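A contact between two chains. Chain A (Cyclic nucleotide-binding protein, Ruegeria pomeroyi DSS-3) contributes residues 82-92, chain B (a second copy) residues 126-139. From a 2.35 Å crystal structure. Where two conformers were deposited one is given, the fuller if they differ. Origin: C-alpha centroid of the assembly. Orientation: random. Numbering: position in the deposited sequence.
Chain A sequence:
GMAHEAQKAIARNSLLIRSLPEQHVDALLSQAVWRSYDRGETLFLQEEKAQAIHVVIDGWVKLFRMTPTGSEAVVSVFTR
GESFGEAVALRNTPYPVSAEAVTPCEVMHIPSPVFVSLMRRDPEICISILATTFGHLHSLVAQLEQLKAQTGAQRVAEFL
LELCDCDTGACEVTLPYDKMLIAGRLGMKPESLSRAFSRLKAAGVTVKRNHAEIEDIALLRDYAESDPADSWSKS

Chain A, residues 82-92: ESFGEAVALRN
Chain B, residues 126-139: CISILATTFGHLHS

Chain A enters as a strand through Phe A84, turns at Gly A85 (phi/psi 100/6, where a CB would jam against the preceding carbonyl O), and forms a short helix, 86-91, ended by Asn A92 at positive phi. Chain B is helical throughout 126-139. The helix axes approach to 8.1 Å at 164°, nearly antiparallel, so register runs in reverse: CA-CA distances are 8.2 Å for Phe A84-His B138, 4.1 Å for Ala A87-Ala B131 and 6.6 Å for Arg A91-Ser B128.

The helices are closest in register at Ala A87 and Ala B131. Ala A87 CB lies 3.3 Å from Ala B131 O and 4.4 Å from Ala B131 CB, and Gly B135 N is 4.3 Å from Ala A87 CB; a CB at Gly B135 would have room, so the fit does not call for glycine there.

The principal knob is Leu A90 (chi1 m, chi2 t), seated in a hole formed by Ile B127, Leu B130, Ala B131 and Phe B134. Leu A90 CD2 is 4.1 Å from Ile B127 CG2; its CD1 is 4.1 Å from Leu B130 CG and 4.0 Å from Phe B134 CD2; its CB is 4.0 Å from Ala B131 CB.

Glu A86 (chi1 m, chi2 p) lays its aliphatic part over one face of Phe B134 (chi1 -87°, chi2 -66°): Glu A86 CG stands 4.0 Å from the centroid of the Phe B134 ring, 17° off the normal. Its carboxylate is held at both oxygens: His B138 NE2 donates to Glu A86 OE1 (2.6 Å, 149°), and Ser A83 OG (chi1 p) donates to Glu A86 OE2 (2.6 Å). The imidazole (chi1 -84°, chi2 -68°) meets Ser A83 O edge-on, at 3.1 Å from His B138 CE1.

At the other end, extended Arg A91 (m, t, t, chi4 158°) reaches across Ala B131, its NE 3.6 Å from Ala B131 CB. Arg A91 NH2 donates to Thr B132 OG1 (3.1 Å, 140°), while water 1 bridges Arg A91 NE (2.8 Å) and Ser B128 O (2.9 Å).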

ATOM      1  N   GLU A  82       0.585  -5.030  15.088  1.00 53.47           N
ATOM      2  CA  GLU A  82       0.505  -3.817  14.268  1.00 52.58           C
ATOM      3  C   GLU A  82       1.168  -2.631  14.935  1.00 51.68           C
ATOM      4  O   GLU A  82       0.968  -2.428  16.111  1.00 50.19           O
ATOM      5  CB  GLU A  82      -0.971  -3.469  13.987  1.00 48.91           C
ATOM      6  CG  GLU A  82      -1.644  -4.592  13.208  1.00 50.97           C
ATOM      7  CD  GLU A  82      -3.097  -4.367  12.799  1.00 55.96           C
ATOM      8  OE1 GLU A  82      -3.852  -3.600  13.438  1.00 51.03           O
ATOM      9  OE2 GLU A  82      -3.474  -5.027  11.811  1.00 60.99           O
ATOM     10  N   SER A  83       1.955  -1.873  14.165  1.00 52.09           N
ATOM     11  CA  SER A  83       2.632  -0.673  14.624  1.00 53.75           C
ATOM     12  C   SER A  83       1.976   0.570  14.102  1.00 51.98           C
ATOM     13  O   SER A  83       1.285   0.540  13.127  1.00 52.67           O
ATOM     14  CB  SER A  83       4.073  -0.656  14.146  1.00 55.43           C
ATOM     15  OG  SER A  83       4.177  -0.866  12.744  1.00 56.18           O
ATOM     16  N   PHE A  84       2.210   1.677  14.779  1.00 52.48           N
ATOM     17  CA  PHE A  84       1.727   2.959  14.344  1.00 48.64           C
ATOM     18  C   PHE A  84       2.575   4.051  14.959  1.00 48.56           C
ATOM     19  O   PHE A  84       3.228   3.865  15.975  1.00 51.45           O
ATOM     20  CB  PHE A  84       0.219   3.138  14.639  1.00 50.13           C
ATOM     21  CG  PHE A  84      -0.137   3.198  16.101  1.00 49.62           C
ATOM     22  CD1 PHE A  84      -0.540   2.057  16.776  1.00 44.65           C
ATOM     23  CD2 PHE A  84      -0.115   4.408  16.784  1.00 47.27           C
ATOM     24  CE1 PHE A  84      -0.849   2.098  18.127  1.00 48.33           C
ATOM     25  CE2 PHE A  84      -0.444   4.478  18.151  1.00 43.72           C
ATOM     26  CZ  PHE A  84      -0.779   3.341  18.831  1.00 48.64           C
ATOM     27  N   GLY A  85       2.622   5.193  14.295  1.00 47.24           N
ATOM     28  CA  GLY A  85       3.359   6.352  14.777  1.00 47.41           C
ATOM     29  C   GLY A  85       4.710   6.588  14.163  1.00 48.47           C
ATOM     30  O   GLY A  85       5.423   7.508  14.548  1.00 50.23           O
ATOM     31  N   GLU A  86       5.050   5.801  13.164  1.00 49.20           N
ATOM     32  CA  GLU A  86       6.372   5.904  12.569  1.00 49.47           C
ATOM     33  C   GLU A  86       6.681   7.305  12.047  1.00 49.16           C
ATOM     34  O   GLU A  86       7.698   7.923  12.418  1.00 49.86           O
ATOM     35  CB  GLU A  86       6.544   4.895  11.417  1.00 47.57           C
ATOM     36  CG  GLU A  86       6.506   3.409  11.745  1.00 50.94           C
ATOM     37  CD  GLU A  86       5.120   2.771  11.849  1.00 54.96           C
ATOM     38  OE1 GLU A  86       4.095   3.488  11.807  1.00 53.74           O
ATOM     39  OE2 GLU A  86       5.055   1.518  11.996  1.00 60.87           O
ATOM     40  N   ALA A  87       5.800   7.789  11.171  1.00 48.52           N
ATOM     41  CA  ALA A  87       5.959   9.070  10.478  1.00 49.73           C
ATOM     42  C   ALA A  87       6.049  10.247  11.431  1.00 49.56           C
ATOM     43  O   ALA A  87       6.938  11.055  11.296  1.00 52.65           O
ATOM     44  CB  ALA A  87       4.821   9.268   9.414  1.00 44.73           C
ATOM     45  N   VAL A  88       5.152  10.315  12.410  1.00 52.71           N
ATOM     46  CA  VAL A  88       5.139  11.433  13.391  1.00 55.67           C
ATOM     47  C   VAL A  88       6.428  11.412  14.206  1.00 56.22           C
ATOM     48  O   VAL A  88       7.070  12.447  14.361  1.00 55.87           O
ATOM     49  CB  VAL A  88       3.849  11.455  14.317  1.00 56.20           C
ATOM     50  CG1 VAL A  88       3.577  10.131  14.955  1.00 69.00           C
ATOM     51  CG2 VAL A  88       4.009  12.434  15.414  1.00 59.45           C
ATOM     52  N   ALA A  89       6.822  10.213  14.675  1.00 56.69           N
ATOM     53  CA  ALA A  89       8.090  10.016  15.405  1.00 55.25           C
ATOM     54  C   ALA A  89       9.318  10.486  14.592  1.00 55.02           C
ATOM     55  O   ALA A  89      10.195  11.205  15.098  1.00 58.26           O
ATOM     56  CB  ALA A  89       8.256   8.535  15.863  1.00 52.24           C
ATOM     57  N   LEU A  90       9.375  10.113  13.332  1.00 53.90           N
ATOM     58  CA  LEU A  90      10.519  10.490  12.524  1.00 53.66           C
ATOM     59  C   LEU A  90      10.538  11.988  12.181  1.00 57.48           C
ATOM     60  O   LEU A  90      11.607  12.568  12.073  1.00 61.21           O
ATOM     61  CB  LEU A  90      10.581   9.660  11.273  1.00 52.46           C
ATOM     62  CG  LEU A  90      10.962   8.182  11.367  1.00 57.41           C
ATOM     63  CD1 LEU A  90      10.729   7.496  10.004  1.00 45.60           C
ATOM     64  CD2 LEU A  90      12.407   8.011  11.789  1.00 65.71           C
ATOM     65  N   ARG A  91       9.385  12.610  11.980  1.00 59.05           N
ATOM     66  CA  ARG A  91       9.333  14.054  11.760  1.00 57.39           C
ATOM     67  C   ARG A  91       9.410  14.881  13.053  1.00 61.24           C
ATOM     68  O   ARG A  91       9.677  16.067  13.007  1.00 63.62           O
ATOM     69  CB  ARG A  91       8.040  14.405  11.094  1.00 56.44           C
ATOM     70  CG  ARG A  91       7.943  13.885   9.726  1.00 62.45           C
ATOM     71  CD  ARG A  91       6.536  13.984   9.219  1.00 62.21           C
ATOM     72  NE  ARG A  91       6.511  13.534   7.830  1.00 63.48           N
ATOM     73  CZ  ARG A  91       5.427  13.098   7.198  1.00 60.63           C
ATOM     74  NH1 ARG A  91       4.266  12.974   7.836  1.00 65.14           N
ATOM     75  NH2 ARG A  91       5.528  12.700   5.938  1.00 61.81           N
ATOM     76  N   ASN A  92       9.157  14.248  14.194  1.00 63.66           N
ATOM     77  CA  ASN A  92       9.089  14.912  15.491  1.00 63.41           C
ATOM     78  C   ASN A  92       8.049  16.043  15.523  1.00 65.04           C
ATOM     79  O   ASN A  92       8.281  17.140  16.027  1.00 63.63           O
ATOM     80  CB  ASN A  92      10.446  15.411  15.962  1.00 61.39           C
ATOM     81  CG  ASN A  92      10.400  15.920  17.395  1.00 66.36           C
ATOM     82  OD1 ASN A  92       9.608  15.454  18.224  1.00 73.99           O
ATOM     83  ND2 ASN A  92      11.213  16.909  17.679  1.00 68.81           N
TER
ATOM     84  N   CYS B 126      16.956  11.289   4.184  0.50 55.52           N
ATOM     85  CA  CYS B 126      16.421   9.935   4.182  0.50 55.66           C
ATOM     86  C   CYS B 126      15.383   9.772   5.297  0.50 55.64           C
ATOM     87  O   CYS B 126      14.309   9.205   5.061  0.50 53.54           O
ATOM     88  CB  CYS B 126      17.556   8.914   4.317  0.50 58.06           C
ATOM     89  SG  CYS B 126      17.046   7.180   4.221  0.50 47.73           S
ATOM     90  N   ILE B 127      15.688  10.293   6.488  1.00 54.68           N
ATOM     91  CA  ILE B 127      14.736  10.270   7.606  1.00 55.94           C
ATOM     92  C   ILE B 127      13.387  10.925   7.183  1.00 54.42           C
ATOM     93  O   ILE B 127      12.341  10.394   7.406  1.00 54.18           O
ATOM     94  CB  ILE B 127      15.269  10.972   8.847  1.00 58.65           C
ATOM     95  CG1 ILE B 127      16.404  10.145   9.469  1.00 66.03           C
ATOM     96  CG2 ILE B 127      14.174  11.143   9.913  1.00 55.15           C
ATOM     97  CD1 ILE B 127      17.076  10.822  10.638  1.00 59.48           C
ATOM     98  N   SER B 128      13.445  12.064   6.525  1.00 54.85           N
ATOM     99  CA  SER B 128      12.271  12.717   5.984  1.00 54.83           C
ATOM    100  C   SER B 128      11.503  11.905   4.895  1.00 55.38           C
ATOM    101  O   SER B 128      10.256  11.913   4.806  1.00 56.41           O
ATOM    102  CB  SER B 128      12.713  14.069   5.407  1.00 52.15           C
ATOM    103  OG  SER B 128      11.783  14.503   4.419  1.00 67.16           O
ATOM    104  N   ILE B 129      12.252  11.229   4.041  1.00 54.86           N
ATOM    105  CA  ILE B 129      11.652  10.453   2.951  1.00 53.23           C
ATOM    106  C   ILE B 129      10.974   9.230   3.522  1.00 52.09           C
ATOM    107  O   ILE B 129       9.900   8.862   3.102  1.00 52.83           O
ATOM    108  CB  ILE B 129      12.692  10.056   1.889  1.00 50.83           C
ATOM    109  CG1 ILE B 129      13.256  11.306   1.178  1.00 58.74           C
ATOM    110  CG2 ILE B 129      12.065   9.151   0.867  1.00 55.12           C
ATOM    111  CD1 ILE B 129      14.619  11.104   0.450  1.00 50.10           C
ATOM    112  N   LEU B 130      11.612   8.633   4.515  1.00 53.46           N
ATOM    113  CA  LEU B 130      11.134   7.420   5.169  1.00 53.73           C
ATOM    114  C   LEU B 130       9.849   7.675   5.975  1.00 53.30           C
ATOM    115  O   LEU B 130       8.955   6.799   6.064  1.00 53.35           O
ATOM    116  CB  LEU B 130      12.259   6.867   6.031  1.00 54.53           C
ATOM    117  CG  LEU B 130      12.143   5.519   6.731  1.00 65.05           C
ATOM    118  CD1 LEU B 130      11.685   4.365   5.761  1.00 58.23           C
ATOM    119  CD2 LEU B 130      13.493   5.209   7.452  1.00 54.65           C
ATOM    120  N   ALA B 131       9.740   8.864   6.546  1.00 52.77           N
ATOM    121  CA  ALA B 131       8.541   9.258   7.266  1.00 53.45           C
ATOM    122  C   ALA B 131       7.378   9.237   6.268  1.00 53.36           C
ATOM    123  O   ALA B 131       6.309   8.731   6.554  1.00 54.56           O
ATOM    124  CB  ALA B 131       8.709  10.650   7.908  1.00 51.21           C
ATOM    125  N   THR B 132       7.618   9.747   5.071  1.00 53.66           N
ATOM    126  CA  THR B 132       6.589   9.831   4.042  1.00 50.51           C
ATOM    127  C   THR B 132       6.232   8.469   3.479  1.00 52.38           C
ATOM    128  O   THR B 132       5.057   8.159   3.253  1.00 53.96           O
ATOM    129  CB  THR B 132       7.080  10.764   2.959  1.00 51.80           C
ATOM    130  OG1 THR B 132       7.390  12.000   3.593  1.00 46.90           O
ATOM    131  CG2 THR B 132       6.038  11.001   1.786  1.00 46.69           C
ATOM    132  N   THR B 133       7.234   7.629   3.304  1.00 52.86           N
ATOM    133  CA  THR B 133       6.985   6.294   2.789  1.00 52.84           C
ATOM    134  C   THR B 133       6.278   5.418   3.833  1.00 52.19           C
ATOM    135  O   THR B 133       5.521   4.524   3.453  1.00 57.96           O
ATOM    136  CB  THR B 133       8.287   5.654   2.233  1.00 53.38           C
ATOM    137  OG1 THR B 133       9.245   5.502   3.262  1.00 57.92           O
ATOM    138  CG2 THR B 133       8.878   6.547   1.201  1.00 44.80           C
ATOM    139  N   PHE B 134       6.486   5.671   5.121  1.00 50.82           N
ATOM    140  CA  PHE B 134       5.741   4.946   6.172  1.00 51.89           C
ATOM    141  C   PHE B 134       4.269   5.354   6.237  1.00 50.66           C
ATOM    142  O   PHE B 134       3.371   4.509   6.422  1.00 46.89           O
ATOM    143  CB  PHE B 134       6.344   5.135   7.575  1.00 53.04           C
ATOM    144  CG  PHE B 134       7.439   4.138   7.919  1.00 54.70           C
ATOM    145  CD1 PHE B 134       7.142   2.782   8.049  1.00 63.01           C
ATOM    146  CD2 PHE B 134       8.752   4.558   8.153  1.00 56.94           C
ATOM    147  CE1 PHE B 134       8.121   1.861   8.383  1.00 62.48           C
ATOM    148  CE2 PHE B 134       9.737   3.638   8.495  1.00 60.05           C
ATOM    149  CZ  PHE B 134       9.430   2.298   8.612  1.00 61.77           C
ATOM    150  N   GLY B 135       4.023   6.653   6.140  1.00 49.26           N
ATOM    151  CA  GLY B 135       2.668   7.162   6.151  1.00 47.71           C
ATOM    152  C   GLY B 135       1.890   6.635   4.951  1.00 50.20           C
ATOM    153  O   GLY B 135       0.728   6.263   5.081  1.00 54.17           O
ATOM    154  N   HIS B 136       2.549   6.528   3.805  0.70 51.76           N
ATOM    155  CA  HIS B 136       1.888   6.039   2.614  0.70 52.08           C
ATOM    156  C   HIS B 136       1.654   4.542   2.767  0.70 51.12           C
ATOM    157  O   HIS B 136       0.591   4.039   2.446  0.70 51.79           O
ATOM    158  CB  HIS B 136       2.688   6.403   1.363  0.70 52.53           C
ATOM    159  CG  HIS B 136       1.928   6.229   0.085  0.70 55.87           C
ATOM    160  ND1 HIS B 136       2.548   5.981  -1.114  0.70 62.39           N
ATOM    161  CD2 HIS B 136       0.596   6.231  -0.178  0.70 65.59           C
ATOM    162  CE1 HIS B 136       1.642   5.868  -2.068  0.70 61.59           C
ATOM    163  NE2 HIS B 136       0.447   6.004  -1.525  0.70 62.71           N
ATOM    164  N   LEU B 137       2.621   3.840   3.323  1.00 52.41           N
ATOM    165  CA  LEU B 137       2.427   2.404   3.569  1.00 51.83           C
ATOM    166  C   LEU B 137       1.188   2.158   4.434  1.00 51.28           C
ATOM    167  O   LEU B 137       0.365   1.286   4.139  1.00 50.37           O
ATOM    168  CB  LEU B 137       3.650   1.758   4.238  1.00 51.37           C
ATOM    169  CG  LEU B 137       4.779   1.232   3.367  1.00 60.18           C
ATOM    170  CD1 LEU B 137       6.077   1.029   4.204  1.00 54.14           C
ATOM    171  CD2 LEU B 137       4.328  -0.050   2.650  1.00 58.91           C
ATOM    172  N   HIS B 138       1.072   2.911   5.521  1.00 50.57           N
ATOM    173  CA  HIS B 138      -0.117   2.816   6.380  1.00 51.37           C
ATOM    174  C   HIS B 138      -1.377   3.118   5.638  1.00 49.16           C
ATOM    175  O   HIS B 138      -2.371   2.434   5.800  1.00 49.96           O
ATOM    176  CB  HIS B 138      -0.023   3.770   7.561  1.00 51.01           C
ATOM    177  CG  HIS B 138       0.750   3.195   8.690  1.00 61.44           C
ATOM    178  ND1 HIS B 138       0.278   2.119   9.420  1.00 57.80           N
ATOM    179  CD2 HIS B 138       1.972   3.503   9.193  1.00 54.15           C
ATOM    180  CE1 HIS B 138       1.166   1.823  10.355  1.00 63.50           C
ATOM    181  NE2 HIS B 138       2.198   2.646  10.241  1.00 57.72           N
ATOM    182  N   SER B 139      -1.346   4.140   4.815  1.00 50.67           N
ATOM    183  CA  SER B 139      -2.552   4.479   4.037  1.00 52.96           C
ATOM    184  C   SER B 139      -2.967   3.335   3.064  1.00 51.64           C
ATOM    185  O   SER B 139      -4.148   2.964   2.970  1.00 55.22           O
ATOM    186  CB  SER B 139      -2.309   5.801   3.307  1.00 51.15           C
ATOM    187  OG  SER B 139      -3.299   5.990   2.325  1.00 62.62           O
TER
HETATM  188  O   HOH W   1       8.550  13.903   5.998  1.00 55.86           O